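Local coordinates for DNA damage response protein Rtt109, putative (Neosartorya fumigata, PDB 5ZB9) that probably transfers acetyl groups from acetyl-CoA to lysine side chains of histone H3, in DNA replication and the DNA damage response, at residues A[177-183]-A[231-235]; A[238-244]-A[320-324]. All coordinates share one frame; numbering follows the deposited sequence.

Contact 1. Residues A[177-183]-A[231-235]; sequences LREYEPE and DRPRW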
loop_
_atom_site.group_PDB
_atom_site.type_symbol
_atom_site.label_atom_id
_atom_site.label_comp_id
_atom_site.label_asym_id
_atom_site.label_seq_id
_atom_site.Cartn_x
_atom_site.Cartn_y
_atom_site.Cartn_z
ATOM N N LEU A 177 0.796 -11.345 6.269
ATOM C CA LEU A 177 0.843 -11.249 7.721
ATOM C C LEU A 177 1.257 -12.577 8.349
ATOM O O LEU A 177 2.103 -12.617 9.234
ATOM C CB LEU A 177 -0.527 -10.805 8.259
ATOM C CG LEU A 177 -0.864 -11.005 9.746
ATOM C CD1 LEU A 177 -0.035 -10.121 10.656
ATOM C CD2 LEU A 177 -2.349 -10.774 9.988
ATOM N N ARG A 178 0.674 -13.666 7.863
ATOM C CA ARG A 178 0.808 -14.947 8.532
ATOM C C ARG A 178 2.028 -15.760 8.101
ATOM O O ARG A 178 2.174 -16.912 8.490
ATOM C CB ARG A 178 -0.470 -15.756 8.332
ATOM C CG ARG A 178 -1.629 -15.122 9.061
ATOM C CD ARG A 178 -2.867 -15.959 9.002
ATOM N NE ARG A 178 -4.006 -15.232 9.547
ATOM C CZ ARG A 178 -4.286 -15.156 10.840
ATOM N NH1 ARG A 178 -3.508 -15.767 11.723
ATOM N NH2 ARG A 178 -5.348 -14.469 11.249
ATOM N N GLU A 179 2.903 -15.153 7.306
ATOM C CA GLU A 179 4.212 -15.731 7.040
ATOM C C GLU A 179 5.174 -15.363 8.163
ATOM O O GLU A 179 6.285 -15.878 8.232
ATOM C CB GLU A 179 4.759 -15.253 5.694
ATOM C CG GLU A 179 4.257 -16.074 4.510
ATOM C CD GLU A 179 4.574 -17.560 4.653
ATOM O OE1 GLU A 179 3.691 -18.320 5.119
ATOM O OE2 GLU A 179 5.709 -17.968 4.301
ATOM N N TYR A 180 4.731 -14.468 9.043
ATOM C CA TYR A 180 5.553 -13.970 10.139
ATOM C C TYR A 180 5.040 -14.459 11.483
ATOM O O TYR A 180 3.907 -14.931 11.597
ATOM C CB TYR A 180 5.592 -12.445 10.124
ATOM C CG TYR A 180 6.196 -11.872 8.863
ATOM C CD1 TYR A 180 5.398 -11.519 7.782
ATOM C CD2 TYR A 180 7.566 -11.685 8.754
ATOM C CE1 TYR A 180 5.951 -10.999 6.629
ATOM C CE2 TYR A 180 8.124 -11.169 7.609
ATOM C CZ TYR A 180 7.316 -10.827 6.547
ATOM O OH TYR A 180 7.884 -10.308 5.399
ATOM N N GLU A 181 5.879 -14.341 12.504
ATOM C CA GLU A 181 5.531 -14.841 13.829
ATOM C C GLU A 181 4.521 -13.942 14.535
ATOM O O GLU A 181 4.544 -12.721 14.365
ATOM C CB GLU A 181 6.790 -14.981 14.686
ATOM C CG GLU A 181 7.708 -16.085 14.220
ATOM C CD GLU A 181 6.985 -17.411 14.080
ATOM O OE1 GLU A 181 6.521 -17.950 15.111
ATOM O OE2 GLU A 181 6.868 -17.909 12.937
ATOM N N PRO A 182 3.625 -14.548 15.328
ATOM C CA PRO A 182 2.686 -13.780 16.153
ATOM C C PRO A 182 3.411 -12.896 17.155
ATOM O O PRO A 182 4.561 -13.161 17.498
ATOM C CB PRO A 182 1.874 -14.862 16.873
ATOM C CG PRO A 182 1.988 -16.059 16.003
ATOM C CD PRO A 182 3.368 -15.996 15.403
ATOM N N GLU A 183 2.743 -11.849 17.617
ATOM C CA GLU A 183 3.310 -10.968 18.630
ATOM C C GLU A 183 2.366 -10.867 19.827
ATOM O O GLU A 183 1.187 -11.213 19.737
ATOM C CB GLU A 183 3.593 -9.589 18.037
ATOM C CG GLU A 183 4.462 -9.644 16.790
ATOM C CD GLU A 183 4.774 -8.268 16.213
ATOM O OE1 GLU A 183 3.821 -7.487 15.980
ATOM O OE2 GLU A 183 5.973 -7.972 15.990
ATOM N N ASP A 231 -3.950 -14.145 23.459
ATOM C CA ASP A 231 -2.667 -13.569 23.861
ATOM C C ASP A 231 -1.807 -13.132 22.681
ATOM O O ASP A 231 -0.874 -12.353 22.849
ATOM C CB ASP A 231 -1.876 -14.563 24.729
ATOM C CG ASP A 231 -1.520 -15.860 23.992
ATOM O OD1 ASP A 231 -2.218 -16.236 23.031
ATOM O OD2 ASP A 231 -0.539 -16.527 24.395
ATOM N N ARG A 232 -2.111 -13.639 21.490
ATOM C CA ARG A 232 -1.346 -13.274 20.303
ATOM C C ARG A 232 -2.229 -12.978 19.097
ATOM O O ARG A 232 -2.151 -13.685 18.091
ATOM C CB ARG A 232 -0.359 -14.386 19.935
ATOM C CG ARG A 232 0.912 -14.416 20.764
ATOM C CD ARG A 232 0.955 -15.665 21.613
ATOM N NE ARG A 232 2.233 -16.367 21.529
ATOM C CZ ARG A 232 2.519 -17.287 20.613
ATOM N NH1 ARG A 232 3.706 -17.882 20.618
ATOM N NH2 ARG A 232 1.620 -17.613 19.692
ATOM N N PRO A 233 -3.062 -11.929 19.184
ATOM C CA PRO A 233 -3.903 -11.613 18.021
ATOM C C PRO A 233 -3.060 -11.129 16.845
ATOM O O PRO A 233 -1.999 -10.526 17.043
ATOM C CB PRO A 233 -4.832 -10.506 18.540
ATOM C CG PRO A 233 -4.047 -9.850 19.644
ATOM C CD PRO A 233 -3.211 -10.938 20.268
ATOM N N ARG A 234 -3.514 -11.421 15.632
ATOM C CA ARG A 234 -2.805 -10.983 14.439
ATOM C C ARG A 234 -3.506 -9.768 13.820
ATOM O O ARG A 234 -2.900 -9.026 13.046
ATOM C CB ARG A 234 -2.702 -12.124 13.427
ATOM C CG ARG A 234 -2.269 -13.475 14.011
ATOM C CD ARG A 234 -0.927 -13.414 14.744
ATOM N NE ARG A 234 0.146 -12.794 13.965
ATOM C CZ ARG A 234 0.845 -13.423 13.028
ATOM N NH1 ARG A 234 0.574 -14.682 12.743
ATOM N NH2 ARG A 234 1.807 -12.795 12.370
ATOM N N TRP A 235 -4.783 -9.575 14.161
ATOM C CA TRP A 235 -5.531 -8.387 13.746
ATOM C C TRP A 235 -5.969 -7.568 14.954
ATOM O O TRP A 235 -6.556 -8.093 15.900
ATOM C CB TRP A 235 -6.746 -8.775 12.901
ATOM C CG TRP A 235 -6.342 -9.293 11.558
ATOM C CD1 TRP A 235 -6.015 -10.577 11.242
ATOM C CD2 TRP A 235 -6.186 -8.530 10.355
ATOM N NE1 TRP A 235 -5.674 -10.666 9.915
ATOM C CE2 TRP A 235 -5.775 -9.423 9.348
ATOM C CE3 TRP A 235 -6.364 -7.181 10.032
ATOM C CZ2 TRP A 235 -5.537 -9.013 8.036
ATOM C CZ3 TRP A 235 -6.126 -6.772 8.724
ATOM C CH2 TRP A 235 -5.716 -7.686 7.746
HETATM O O HOH W 1 0.634 -10.811 15.808
HETATM O O HOH W 2 -0.541 -8.929 18.977
#
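The type I beta turn from Leu177 to Tyr180, which closes helix 162-177, is held by the guanidinium of Arg234. Two carbonyls there meet the same nitrogen. Arg234 NH2 donates to Tyr180 O at 3.1 Å, with an N-H...O angle of 137°. The donor stands above the plane of that carbonyl, so it does not use a lone pair. A weak bond runs from Arg234 NH2 to Leu177 O at 3.2 Å, and Leu177 O also accepts the turn's own bond from Tyr180 N. The main partner of Arg234 NH2 is Ala203 O on strand 202-208; the nitrogen's two hydrogens serve three carbonyls, which fits the weak bond.

The guanidinium is sandwiched. Pro182 CA and Glu181 C lie over one face and Leu177 CG over the opposite one. The Arg234 chain reaches this slot because it bends at chi2 (-57°) and again at chi3. Its NE donates to a water at 2.8 Å. That water also accepts from Glu183 N and donates to Pro233 O, so it ties the two backbones.

The contact thus joins the end of helix 162-177 to the chain leading into strand 235-236, which pairs with strand 202-208 in the mixed sheet of this histone acetyltransferase. At the strand's start, Leu177 CD2 packs against the indole, 3.3 Å from Trp235 NE1. That N-H is bonded to Asp174, which forms a salt bridge with Arg178 NE. Arg178 extends across the contact, with its NH1 3.5 Å from Arg234 CG and its NH2 at the indole edge. Asp228 pairs with Arg178 NH1, which probably eases the closeness of the two arginines. At the far end, Pro182 CB touches Arg232 CB at 3.8 Å, and Arg232 CA makes a CA-H...O contact with Glu183 O at 3.3 Å.

Contact 2. Residues A[238-244]-A[320-324]; sequences SYPLHQL and WLVIN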
loop_
_atom_site.group_PDB
_atom_site.type_symbol
_atom_site.label_atom_id
_atom_site.label_comp_id
_atom_site.label_asym_id
_atom_site.label_seq_id
_atom_site.Cartn_x
_atom_site.Cartn_y
_atom_site.Cartn_z
ATOM N N SER A 238 -6.726 -0.903 16.008
ATOM C CA SER A 238 -6.100 0.313 16.515
ATOM C C SER A 238 -5.022 0.835 15.572
ATOM O O SER A 238 -4.744 0.237 14.537
ATOM C CB SER A 238 -5.506 0.070 17.908
ATOM O OG SER A 238 -4.672 -1.074 17.910
ATOM N N TYR A 239 -4.428 1.964 15.942
ATOM C CA TYR A 239 -3.338 2.560 15.193
ATOM C C TYR A 239 -2.016 2.326 15.926
ATOM O O TYR A 239 -1.874 2.703 17.086
ATOM C CB TYR A 239 -3.598 4.052 14.999
ATOM C CG TYR A 239 -2.473 4.811 14.327
ATOM C CD1 TYR A 239 -2.118 4.548 13.014
ATOM C CD2 TYR A 239 -1.793 5.816 15.000
ATOM C CE1 TYR A 239 -1.104 5.250 12.399
ATOM C CE2 TYR A 239 -0.779 6.524 14.391
ATOM C CZ TYR A 239 -0.439 6.238 13.094
ATOM O OH TYR A 239 0.576 6.935 12.485
ATOM N N PRO A 240 -1.044 1.697 15.248
ATOM C CA PRO A 240 0.215 1.271 15.872
ATOM C C PRO A 240 1.160 2.439 16.130
ATOM O O PRO A 240 2.288 2.428 15.633
ATOM C CB PRO A 240 0.804 0.316 14.832
ATOM C CG PRO A 240 0.339 0.902 13.525
ATOM C CD PRO A 240 -1.062 1.409 13.801
ATOM N N LEU A 241 0.693 3.418 16.901
ATOM C CA LEU A 241 1.407 4.671 17.154
ATOM C C LEU A 241 2.859 4.516 17.616
ATOM O O LEU A 241 3.757 5.155 17.076
ATOM C CB LEU A 241 0.643 5.487 18.193
ATOM C CG LEU A 241 1.346 6.737 18.713
ATOM C CD1 LEU A 241 1.560 7.761 17.596
ATOM C CD2 LEU A 241 0.543 7.321 19.848
ATOM N N HIS A 242 3.087 3.666 18.608
ATOM C CA HIS A 242 4.411 3.551 19.204
ATOM C C HIS A 242 5.422 2.851 18.310
ATOM O O HIS A 242 6.624 2.988 18.521
ATOM C CB HIS A 242 4.307 2.851 20.558
ATOM C CG HIS A 242 3.562 3.662 21.570
ATOM N ND1 HIS A 242 2.207 3.525 21.786
ATOM C CD2 HIS A 242 3.971 4.672 22.373
ATOM C CE1 HIS A 242 1.820 4.394 22.704
ATOM N NE2 HIS A 242 2.869 5.104 23.074
ATOM N N GLN A 243 4.950 2.131 17.298
ATOM C CA GLN A 243 5.866 1.487 16.356
ATOM C C GLN A 243 6.234 2.416 15.201
ATOM O O GLN A 243 7.273 2.255 14.568
ATOM C CB GLN A 243 5.264 0.197 15.812
ATOM C CG GLN A 243 4.969 -0.850 16.870
ATOM C CD GLN A 243 4.715 -2.217 16.263
ATOM O OE1 GLN A 243 5.640 -2.875 15.778
ATOM N NE2 GLN A 243 3.456 -2.652 16.281
ATOM N N LEU A 244 5.379 3.397 14.944
ATOM C CA LEU A 244 5.566 4.316 13.829
ATOM C C LEU A 244 6.184 5.645 14.247
ATOM O O LEU A 244 6.855 6.296 13.451
ATOM C CB LEU A 244 4.223 4.580 13.152
ATOM C CG LEU A 244 3.855 3.759 11.923
ATOM C CD1 LEU A 244 4.231 2.295 12.100
ATOM C CD2 LEU A 244 2.367 3.920 11.642
ATOM N N TRP A 320 -2.610 -0.948 8.379
ATOM C CA TRP A 320 -1.165 -0.966 8.550
ATOM C C TRP A 320 -0.733 -2.371 8.926
ATOM O O TRP A 320 -1.158 -2.908 9.948
ATOM C CB TRP A 320 -0.705 0.034 9.621
ATOM C CG TRP A 320 -1.264 1.402 9.425
ATOM C CD1 TRP A 320 -0.742 2.403 8.654
ATOM C CD2 TRP A 320 -2.471 1.923 9.992
ATOM N NE1 TRP A 320 -1.545 3.512 8.714
ATOM C CE2 TRP A 320 -2.613 3.246 9.527
ATOM C CE3 TRP A 320 -3.444 1.398 10.849
ATOM C CZ2 TRP A 320 -3.694 4.053 9.886
ATOM C CZ3 TRP A 320 -4.516 2.204 11.213
ATOM C CH2 TRP A 320 -4.631 3.517 10.730
ATOM N N LEU A 321 0.085 -2.979 8.078
ATOM C CA LEU A 321 0.725 -4.228 8.428
ATOM C C LEU A 321 2.132 -3.902 8.897
ATOM O O LEU A 321 2.954 -3.420 8.113
ATOM C CB LEU A 321 0.750 -5.189 7.240
ATOM C CG LEU A 321 1.618 -6.432 7.443
ATOM C CD1 LEU A 321 1.050 -7.320 8.556
ATOM C CD2 LEU A 321 1.755 -7.195 6.138
ATOM N N VAL A 322 2.406 -4.124 10.177
ATOM C CA VAL A 322 3.716 -3.763 10.717
ATOM C C VAL A 322 4.572 -5.003 10.964
ATOM O O VAL A 322 4.216 -5.880 11.770
ATOM C CB VAL A 322 3.599 -2.951 12.025
ATOM C CG1 VAL A 322 4.979 -2.571 12.544
ATOM C CG2 VAL A 322 2.750 -1.706 11.802
ATOM N N ILE A 323 5.698 -5.060 10.257
ATOM C CA ILE A 323 6.604 -6.201 10.300
ATOM C C ILE A 323 7.881 -5.877 11.075
ATOM O O ILE A 323 8.615 -4.951 10.730
ATOM C CB ILE A 323 6.977 -6.666 8.876
ATOM C CG1 ILE A 323 5.731 -7.177 8.145
ATOM C CG2 ILE A 323 8.075 -7.732 8.920
ATOM C CD1 ILE A 323 5.926 -7.401 6.661
ATOM N N ASN A 324 8.143 -6.644 12.128
ATOM C CA ASN A 324 9.357 -6.445 12.912
ATOM C C ASN A 324 10.349 -7.553 12.625
ATOM O O ASN A 324 10.124 -8.706 12.990
ATOM C CB ASN A 324 9.037 -6.371 14.406
ATOM C CG ASN A 324 8.174 -5.171 14.750
ATOM O OD1 ASN A 324 8.629 -4.034 14.678
ATOM N ND2 ASN A 324 6.918 -5.418 15.114
HETATM O O HOH W 3 3.616 -5.468 14.631
#
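The Tyr239 ring turns its edge to the face of the Trp320 indole. This is a T-shaped (edge-to-face) pair. The ring planes stand at 68°, and the centroid of the tyrosine ring is 4.8 Å from that of the six-membered ring of the indole. Tyr239 CD1 does the touching, 3.5 Å from Trp320 CZ2, over one face but toward the rim. Tyr239 CG lies anti to its backbone nitrogen (chi1 175°), which carries the ring out to the indole. Both polar ends are held outside the pair: Tyr239 OH bonds to Leu255 O, and Trp320 NE1 to the acetyl oxygen of the acetyllysine at position 264.

Trp320 belongs to strand 317-324 of the mixed sheet, flanked by strands 133-140 and 202-208. An inverse gamma turn centred on Pro240 leads into the short helix 241-244, and Pro240 occupies the N-cap position, right before the helix. The proline ring packs against two strand side chains, with Pro240 CD 3.8 Å from Trp320 CE3 and Pro240 CG 3.9 Å from Val322 CG2.

Further along, the amides of Gln243 and Asn324 are nearly coplanar. Arg133 NE donates to Asn324 OD1, which helps set that amide's rotation. Asn324 ND2 has a second partner in Glu183 OE2. Asn324 ND2 donates to Gln243 OE1 at 2.9 Å, nearly straight at 162° and in the carbonyl plane.

Overall arrangement
The centres of contacts 1 and 2 are about 13 Å apart, on the same side of the chain's centre. Contact 1 closes at residue 235, and the first segment of contact 2 begins at 238. Strand 317-324 is shared. Its Trp320, Val322 and Asn324 serve contact 2, while Leu321 and Ile323 face Leu177 and Tyr180 of contact 1. Glu183 OE2 and Asn324 ND2, 2.9 Å apart and probably hydrogen-bonded, join the two directly. One sheet strand is therefore packed by 177-183 on one side and by 238-244 on the other. Contact 1 starts at the end of helix 162-177, which carries the CoA-binding Trp168 and Arg171, though no CoA is bound here.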